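Local structure of foldase protein PrsA 2 (Bacillus anthracis, 6VJ4) at residues D182-P187 / H191-T196; I115-S118 / E122-E125; S144-S149 / G154-F159. The protein catalyses cis-trans isomerisation of peptidyl-proline bonds, helps secreted proteins to fold after translocation and is important for secretion of the protective antigen. All coordinates share one frame; numbering follows the deposited sequence.

Contact 1: residues D182-P187 / H191-T196; sequences DPVQSP and HIIKLT
The His191 imidazole meets segment 182-187 with one edge: Ser186 OG lies in the ring plane 2.7 Å from His191 NE2, and Val184 O reaches the same plane beside His191 CD2, 3.4 Å away. Either partner of the OG-NE2 pair could be the donor. At the other nitrogen, His191 ND1 is hydrogen-bonded to His114 ND1, with the two rings turned about 20° against each other, while Phe168 of helix 166-174 meets the imidazole edge-to-face. Bonds at both nitrogens thus fix the rotation of the ring. CG stands beside the backbone N (chi1 -54°), on the side where that N bonds to Val184 O, which brings the CD2 edge to the same oxygen. The backbones form one antiparallel hydrogen-bonded pair of a beta hairpin at the margin of the parvulin-type sheet: Val184 N donates to His191 O over 2.8 Å, and His191 N returns a bond of 2.8 Å to Val184 O. His191 O also takes a CA-H...O contact from Pro183 CA, 3.4 Å distant. Beyond this pair the contact becomes apolar. Ile192 CD1 runs alongside the Pro183 ring, 3.8 Å from its CG, and comes still nearer to the ring nitrogen; helix 120-131 adds Ala123 against the same proline. Ile193 CD1 approaches Val184 CG2 to 4.0 Å, the two side chains meeting at about a right angle, and Ala171 of helix 166-174 packs on both.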
loop_
_atom_site.group_PDB
_atom_site.type_symbol
_atom_site.label_atom_id
_atom_site.label_comp_id
_atom_site.label_asym_id
_atom_site.label_seq_id
_atom_site.Cartn_x
_atom_site.Cartn_y
_atom_site.Cartn_z
ATOM N N ASP A 182 39.696 -23.250 -0.274
ATOM C CA ASP A 182 39.211 -23.721 -1.593
ATOM C C ASP A 182 38.394 -22.556 -2.144
ATOM O O ASP A 182 38.191 -21.550 -1.443
ATOM C CB ASP A 182 38.421 -25.016 -1.427
ATOM C CG ASP A 182 39.350 -26.206 -1.348
ATOM O OD1 ASP A 182 40.278 -26.277 -2.196
ATOM O OD2 ASP A 182 39.174 -27.005 -0.440
ATOM N N PRO A 183 37.920 -22.614 -3.399
ATOM C CA PRO A 183 37.132 -21.527 -3.971
ATOM C C PRO A 183 35.883 -21.252 -3.141
ATOM O O PRO A 183 35.183 -22.195 -2.754
ATOM C CB PRO A 183 36.759 -22.040 -5.370
ATOM C CG PRO A 183 37.895 -23.007 -5.681
ATOM C CD PRO A 183 38.131 -23.711 -4.363
ATOM N N VAL A 184 35.701 -19.977 -2.828
ATOM C CA VAL A 184 34.552 -19.478 -2.037
ATOM C C VAL A 184 33.671 -18.643 -2.951
ATOM O O VAL A 184 34.139 -17.577 -3.414
ATOM C CB VAL A 184 35.042 -18.653 -0.834
ATOM C CG1 VAL A 184 33.874 -18.080 -0.053
ATOM C CG2 VAL A 184 35.962 -19.476 0.048
ATOM N N GLN A 185 32.430 -19.083 -3.146
ATOM C CA GLN A 185 31.519 -18.317 -4.018
ATOM C C GLN A 185 30.945 -17.140 -3.245
ATOM O O GLN A 185 30.601 -17.308 -2.051
ATOM C CB GLN A 185 30.389 -19.186 -4.556
ATOM C CG GLN A 185 29.605 -18.489 -5.654
ATOM C CD GLN A 185 28.461 -19.334 -6.145
ATOM O OE1 GLN A 185 27.804 -20.025 -5.371
ATOM N NE2 GLN A 185 28.194 -19.251 -7.437
ATOM N N SER A 186 30.943 -15.981 -3.888
ATOM C CA SER A 186 30.287 -14.779 -3.319
ATOM C C SER A 186 29.593 -14.072 -4.475
ATOM O O SER A 186 29.751 -14.468 -5.633
ATOM C CB SER A 186 31.264 -13.870 -2.621
ATOM O OG SER A 186 31.866 -12.996 -3.554
ATOM N N PRO A 187 28.775 -13.030 -4.215
ATOM C CA PRO A 187 28.125 -12.302 -5.299
ATOM C C PRO A 187 29.150 -11.681 -6.263
ATOM O O PRO A 187 28.787 -11.373 -7.369
ATOM C CB PRO A 187 27.301 -11.222 -4.572
ATOM C CG PRO A 187 27.101 -11.781 -3.177
ATOM C CD PRO A 187 28.374 -12.552 -2.883
ATOM N N HIS A 191 36.458 -16.648 -4.711
ATOM C CA HIS A 191 37.646 -16.139 -4.008
ATOM C C HIS A 191 38.531 -17.281 -3.547
ATOM O O HIS A 191 37.998 -18.327 -3.137
ATOM C CB HIS A 191 37.289 -15.378 -2.715
ATOM C CG HIS A 191 36.313 -14.274 -2.870
ATOM N ND1 HIS A 191 36.706 -12.947 -2.908
ATOM C CD2 HIS A 191 34.968 -14.279 -2.988
ATOM C CE1 HIS A 191 35.649 -12.186 -3.050
ATOM N NE2 HIS A 191 34.563 -12.974 -3.109
ATOM N N ILE A 192 39.829 -17.085 -3.702
ATOM C CA ILE A 192 40.803 -17.936 -2.993
ATOM C C ILE A 192 41.314 -17.022 -1.882
ATOM O O ILE A 192 41.827 -15.922 -2.191
ATOM C CB ILE A 192 41.908 -18.470 -3.898
ATOM C CG1 ILE A 192 41.324 -19.368 -4.992
ATOM C CG2 ILE A 192 42.931 -19.206 -3.069
ATOM C CD1 ILE A 192 40.619 -20.600 -4.475
ATOM N N ILE A 193 41.152 -17.457 -0.630
ATOM C CA ILE A 193 41.453 -16.584 0.534
ATOM C C ILE A 193 42.624 -17.155 1.333
ATOM O O ILE A 193 42.698 -18.412 1.504
ATOM C CB ILE A 193 40.205 -16.467 1.437
ATOM C CG1 ILE A 193 38.946 -16.076 0.666
ATOM C CG2 ILE A 193 40.481 -15.530 2.616
ATOM C CD1 ILE A 193 37.655 -16.167 1.488
ATOM N N LYS A 194 43.509 -16.273 1.773
ATOM C CA LYS A 194 44.613 -16.668 2.663
ATOM C C LYS A 194 44.517 -15.821 3.930
ATOM O O LYS A 194 44.544 -14.603 3.828
ATOM C CB LYS A 194 45.969 -16.481 1.981
ATOM C CG LYS A 194 47.140 -16.897 2.839
ATOM C CD LYS A 194 48.484 -16.835 2.178
ATOM C CE LYS A 194 48.845 -15.456 1.677
ATOM N NZ LYS A 194 50.278 -15.378 1.272
ATOM N N LEU A 195 44.397 -16.464 5.094
ATOM C CA LEU A 195 44.370 -15.665 6.333
ATOM C C LEU A 195 45.801 -15.311 6.723
ATOM O O LEU A 195 46.619 -16.207 6.789
ATOM C CB LEU A 195 43.694 -16.478 7.437
ATOM C CG LEU A 195 43.577 -15.724 8.761
ATOM C CD1 LEU A 195 42.594 -14.576 8.682
ATOM C CD2 LEU A 195 43.184 -16.696 9.855
ATOM N N THR A 196 46.072 -14.043 7.040
ATOM C CA THR A 196 47.484 -13.674 7.310
ATOM C C THR A 196 47.660 -13.006 8.666
ATOM O O THR A 196 48.819 -12.815 9.055
ATOM C CB THR A 196 48.016 -12.753 6.209
ATOM O OG1 THR A 196 47.162 -11.622 6.100
ATOM C CG2 THR A 196 48.047 -13.434 4.857
#

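Contact 2: residues I115-S118 / E122-E125; sequences ILVS and EAKE
Strand 115-117 runs out at Val117, and the chain turns back as helix 120-131, bringing the CA atoms of Val117 and Ala123 to 6.2 Å. Val117 points at the helix and divides its two methyl groups between neighbouring residues. Its CG1 lies anti to the carbonyl carbon (chi1 -65°), which sends CG2 between the backbone N and carbonyl carbon and up against Ala123 CB, 3.5 Å away; the small alanine lets strand and helix come this close. CG2 also rests near the Ala123 backbone nitrogen. The other methyl, Val117 CG1, faces Glu122 and touches its OE2 at 3.6 Å. Glu122 has CG anti to its own N (chi1 -178°) and an extended chain beyond it, which carries the carboxylate back toward the strand, alongside Val117 CG1, with the two side chains crossing at a slant. This is the first strand-to-helix turn of the parvulin fold, in which a helix following the first strand packs on the sheet; Ile126, one turn on, continues the contact with Val117, and Tyr190 of strand 189-198 touches Ala123. A water lies between Glu122 OE1 and Ser118 N. It donates to Glu122 OE1, at a modelled 2.5 Å that is probably too short, and accepts a weak bond from Ser118 N, which is 3.2 Å from the water oxygen. Asp119 OD2 accepts from Glu122 N near the start of the helix. The carboxylate of Glu143 approaches Glu122 OE2, a closeness of like charges that could raise the proton affinity of one of the pair.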
loop_
_atom_site.group_PDB
_atom_site.type_symbol
_atom_site.label_atom_id
_atom_site.label_comp_id
_atom_site.label_asym_id
_atom_site.label_seq_id
_atom_site.Cartn_x
_atom_site.Cartn_y
_atom_site.Cartn_z
ATOM N N ILE A 115 42.379 -13.750 -3.973
ATOM C CA ILE A 115 42.367 -13.688 -5.455
ATOM C C ILE A 115 40.915 -13.890 -5.867
ATOM O O ILE A 115 40.337 -14.911 -5.446
ATOM C CB ILE A 115 43.291 -14.759 -6.032
ATOM C CG1 ILE A 115 44.717 -14.536 -5.524
ATOM C CG2 ILE A 115 43.181 -14.803 -7.551
ATOM C CD1 ILE A 115 45.651 -15.637 -5.834
ATOM N N LEU A 116 40.369 -12.937 -6.617
ATOM C CA LEU A 116 38.973 -13.009 -7.104
ATOM C C LEU A 116 38.948 -13.342 -8.597
ATOM O O LEU A 116 39.610 -12.638 -9.380
ATOM C CB LEU A 116 38.287 -11.673 -6.842
ATOM C CG LEU A 116 36.879 -11.547 -7.411
ATOM C CD1 LEU A 116 35.957 -12.595 -6.809
ATOM C CD2 LEU A 116 36.339 -10.145 -7.140
ATOM N N VAL A 117 38.232 -14.399 -8.956
ATOM C CA VAL A 117 38.077 -14.792 -10.387
ATOM C C VAL A 117 36.596 -15.075 -10.660
ATOM O O VAL A 117 35.841 -15.314 -9.736
ATOM C CB VAL A 117 38.984 -15.961 -10.816
ATOM C CG1 VAL A 117 40.461 -15.590 -10.745
ATOM C CG2 VAL A 117 38.704 -17.248 -10.059
ATOM N N SER A 118 36.164 -14.979 -11.914
ATOM C CA SER A 118 34.711 -15.183 -12.154
ATOM C C SER A 118 34.421 -16.652 -12.467
ATOM O O SER A 118 33.285 -17.094 -12.234
ATOM C CB SER A 118 34.236 -14.278 -13.263
ATOM O OG SER A 118 35.080 -14.425 -14.387
ATOM N N GLU A 122 38.711 -21.742 -13.045
ATOM C CA GLU A 122 39.927 -20.895 -12.934
ATOM C C GLU A 122 40.342 -20.801 -11.459
ATOM O O GLU A 122 41.558 -20.815 -11.191
ATOM C CB GLU A 122 39.690 -19.505 -13.526
ATOM C CG GLU A 122 40.929 -18.631 -13.480
ATOM C CD GLU A 122 40.860 -17.325 -14.260
ATOM O OE1 GLU A 122 39.962 -17.189 -15.124
ATOM O OE2 GLU A 122 41.712 -16.452 -14.000
ATOM N N ALA A 123 39.372 -20.722 -10.551
ATOM C CA ALA A 123 39.677 -20.650 -9.095
ATOM C C ALA A 123 40.287 -21.975 -8.638
ATOM O O ALA A 123 41.247 -21.949 -7.871
ATOM C CB ALA A 123 38.450 -20.318 -8.295
ATOM N N LYS A 124 39.768 -23.095 -9.135
ATOM C CA LYS A 124 40.342 -24.415 -8.766
ATOM C C LYS A 124 41.772 -24.525 -9.308
ATOM O O LYS A 124 42.631 -25.049 -8.588
ATOM C CB LYS A 124 39.483 -25.554 -9.308
ATOM C CG LYS A 124 38.134 -25.733 -8.634
ATOM C CD LYS A 124 37.343 -26.887 -9.212
ATOM C CE LYS A 124 36.007 -27.087 -8.524
ATOM N NZ LYS A 124 35.228 -28.180 -9.156
ATOM N N GLU A 125 42.010 -24.025 -10.520
ATOM C CA GLU A 125 43.371 -24.129 -11.108
ATOM C C GLU A 125 44.306 -23.194 -10.328
ATOM O O GLU A 125 45.466 -23.587 -10.112
ATOM C CB GLU A 125 43.311 -23.918 -12.618
ATOM C CG GLU A 125 42.650 -25.078 -13.354
ATOM C CD GLU A 125 43.325 -26.431 -13.157
ATOM O OE1 GLU A 125 42.611 -27.424 -12.936
ATOM O OE2 GLU A 125 44.564 -26.491 -13.239
HETATM O O HOH W 1 37.819 -16.089 -14.373
#

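Contact 3: residues S144-S149 / G154-F159; sequences SQDLLS and GDLGYF
With CG beside its backbone N (chi1 -69°), Leu156 brings CD2 to 4.1 Å from Ser149 CB, while Ser149 holds OG between its own backbone N and carbonyl carbon (chi1 58°), turned back to Asp146. Ser149 OG donates to Asp146 OD2 over 2.7 Å, approaching from above the carboxylate plane. The same acid caps the short, weakly bonded helix that begins at Leu147: as N-cap residue, Asp146 takes Leu148 N on OD1 at 3.1 Å. Across the contact, Ser149 turns its CB to segment 154-159, with Asp155 O 3.5 Å from it. Leu156 CD2 also stands 4.1 Å from Asp146 OD2, an apolar methyl beside the acid. The backbones join where Gly154 N donates to Ser149 O over 2.9 Å; the positive phi of Gly154 suits glycine. A water links Leu148 O to Asp155 O, 2.8 Å from the latter. Asp155 closes an Asx turn onto Gly157 N, and Ser144 an ST turn onto Asp146 N. His114 NE2 adds a further bond to Asp146 OD2, so this oxygen is gripped by serine and histidine together. Bonds at both oxygens hold the carboxylate; the His114-Asp146 pair is consistent with the active-site arrangement of parvulins, with Ser149 probably positioning Asp146 from the second shell.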
loop_
_atom_site.group_PDB
_atom_site.type_symbol
_atom_site.label_atom_id
_atom_site.label_comp_id
_atom_site.label_asym_id
_atom_site.label_seq_id
_atom_site.Cartn_x
_atom_site.Cartn_y
_atom_site.Cartn_z
ATOM N N SER A 144 43.978 -11.614 -10.209
ATOM C CA SER A 144 42.810 -11.157 -9.415
ATOM C C SER A 144 42.007 -10.090 -10.156
ATOM O O SER A 144 42.618 -9.185 -10.764
ATOM C CB SER A 144 43.188 -10.665 -8.057
ATOM O OG SER A 144 42.009 -10.396 -7.320
ATOM N N GLN A 145 40.676 -10.208 -10.084
ATOM C CA GLN A 145 39.744 -9.218 -10.664
ATOM C C GLN A 145 39.444 -8.113 -9.649
ATOM O O GLN A 145 38.773 -7.150 -10.037
ATOM C CB GLN A 145 38.460 -9.921 -11.086
ATOM C CG GLN A 145 38.706 -10.912 -12.201
ATOM C CD GLN A 145 37.457 -11.684 -12.534
ATOM O OE1 GLN A 145 36.402 -11.485 -11.930
ATOM N NE2 GLN A 145 37.598 -12.612 -13.458
ATOM N N ASP A 146 39.929 -8.246 -8.411
ATOM C CA ASP A 146 39.637 -7.223 -7.370
ATOM C C ASP A 146 40.666 -6.102 -7.511
ATOM O O ASP A 146 41.786 -6.244 -6.984
ATOM C CB ASP A 146 39.649 -7.786 -5.955
ATOM C CG ASP A 146 39.396 -6.698 -4.921
ATOM O OD1 ASP A 146 38.945 -5.595 -5.339
ATOM O OD2 ASP A 146 39.736 -6.902 -3.747
ATOM N N LEU A 147 40.295 -5.032 -8.220
ATOM C CA LEU A 147 41.272 -3.941 -8.472
ATOM C C LEU A 147 41.705 -3.284 -7.159
ATOM O O LEU A 147 42.811 -2.749 -7.132
ATOM C CB LEU A 147 40.652 -2.915 -9.409
ATOM C CG LEU A 147 40.275 -3.445 -10.789
ATOM C CD1 LEU A 147 39.733 -2.319 -11.650
ATOM C CD2 LEU A 147 41.484 -4.103 -11.455
ATOM N N LEU A 148 40.863 -3.291 -6.124
ATOM C CA LEU A 148 41.262 -2.615 -4.856
ATOM C C LEU A 148 42.451 -3.312 -4.178
ATOM O O LEU A 148 43.122 -2.633 -3.389
ATOM C CB LEU A 148 40.064 -2.604 -3.908
ATOM C CG LEU A 148 38.863 -1.792 -4.366
ATOM C CD1 LEU A 148 37.706 -1.941 -3.377
ATOM C CD2 LEU A 148 39.250 -0.337 -4.515
ATOM N N SER A 149 42.673 -4.611 -4.420
ATOM C CA SER A 149 43.736 -5.352 -3.694
ATOM C C SER A 149 44.740 -6.029 -4.620
ATOM O O SER A 149 45.804 -6.397 -4.107
ATOM C CB SER A 149 43.164 -6.414 -2.771
ATOM O OG SER A 149 42.373 -7.342 -3.512
ATOM N N GLY A 154 46.966 -8.955 -3.430
ATOM C CA GLY A 154 45.716 -9.502 -2.867
ATOM C C GLY A 154 45.491 -9.113 -1.417
ATOM O O GLY A 154 44.398 -9.423 -0.919
ATOM N N ASP A 155 46.422 -8.371 -0.802
ATOM C CA ASP A 155 46.277 -7.991 0.630
ATOM C C ASP A 155 45.105 -7.017 0.821
ATOM O O ASP A 155 45.056 -5.980 0.134
ATOM C CB ASP A 155 47.578 -7.377 1.156
ATOM C CG ASP A 155 47.503 -6.898 2.598
ATOM O OD1 ASP A 155 46.769 -7.518 3.405
ATOM O OD2 ASP A 155 48.170 -5.879 2.895
ATOM N N LEU A 156 44.192 -7.347 1.742
ATOM C CA LEU A 156 42.996 -6.526 2.064
ATOM C C LEU A 156 43.280 -5.702 3.314
ATOM O O LEU A 156 42.464 -4.823 3.623
ATOM C CB LEU A 156 41.816 -7.458 2.345
ATOM C CG LEU A 156 41.294 -8.217 1.130
ATOM C CD1 LEU A 156 40.424 -9.389 1.553
ATOM C CD2 LEU A 156 40.526 -7.287 0.211
ATOM N N GLY A 157 44.400 -5.992 3.981
ATOM C CA GLY A 157 44.712 -5.358 5.277
ATOM C C GLY A 157 43.787 -5.894 6.360
ATOM O O GLY A 157 43.046 -6.844 6.086
ATOM N N TYR A 158 43.864 -5.317 7.554
ATOM C CA TYR A 158 42.966 -5.730 8.659
ATOM C C TYR A 158 41.563 -5.163 8.449
ATOM O O TYR A 158 41.424 -3.969 8.068
ATOM C CB TYR A 158 43.530 -5.277 10.004
ATOM C CG TYR A 158 44.579 -6.213 10.540
ATOM C CD1 TYR A 158 44.203 -7.358 11.219
ATOM C CD2 TYR A 158 45.931 -5.983 10.336
ATOM C CE1 TYR A 158 45.141 -8.264 11.685
ATOM C CE2 TYR A 158 46.884 -6.867 10.819
ATOM C CZ TYR A 158 46.483 -8.004 11.502
ATOM O OH TYR A 158 47.395 -8.924 11.907
ATOM N N PHE A 159 40.557 -5.985 8.731
ATOM C CA PHE A 159 39.143 -5.556 8.636
ATOM C C PHE A 159 38.346 -6.235 9.742
ATOM O O PHE A 159 38.744 -7.291 10.254
ATOM C CB PHE A 159 38.567 -5.860 7.254
ATOM C CG PHE A 159 38.677 -7.302 6.840
ATOM C CD1 PHE A 159 39.805 -7.759 6.170
ATOM C CD2 PHE A 159 37.667 -8.199 7.120
ATOM C CE1 PHE A 159 39.915 -9.088 5.800
ATOM C CE2 PHE A 159 37.776 -9.535 6.745
ATOM C CZ PHE A 159 38.903 -9.973 6.087
HETATM O O HOH W 2 43.537 -3.662 -0.314
#

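The three contacts share one antiparallel sheet, in which strand 110-117 lies between 155-159 and 189-198. Contacts 1 and 2, centres 9 Å apart, join through Ile192 N to Ile115 O (2.8 Å) and through Ile192 CD1 against Ala123 O (3.7 Å). Contact 2 meets contact 3 where Leu116 O takes Gln145 N at 2.7 Å and Leu116 N reaches Ser144 OG at 3.1 Å. Contacts 1 and 3 do not touch, their nearest atoms lying about 5 Å apart, but His114 of strand 110-117 bridges them. That chain of groups probably lies at the prolyl isomerase site, as in other parvulins; contact 2 packs helix 120-131 on the sheet.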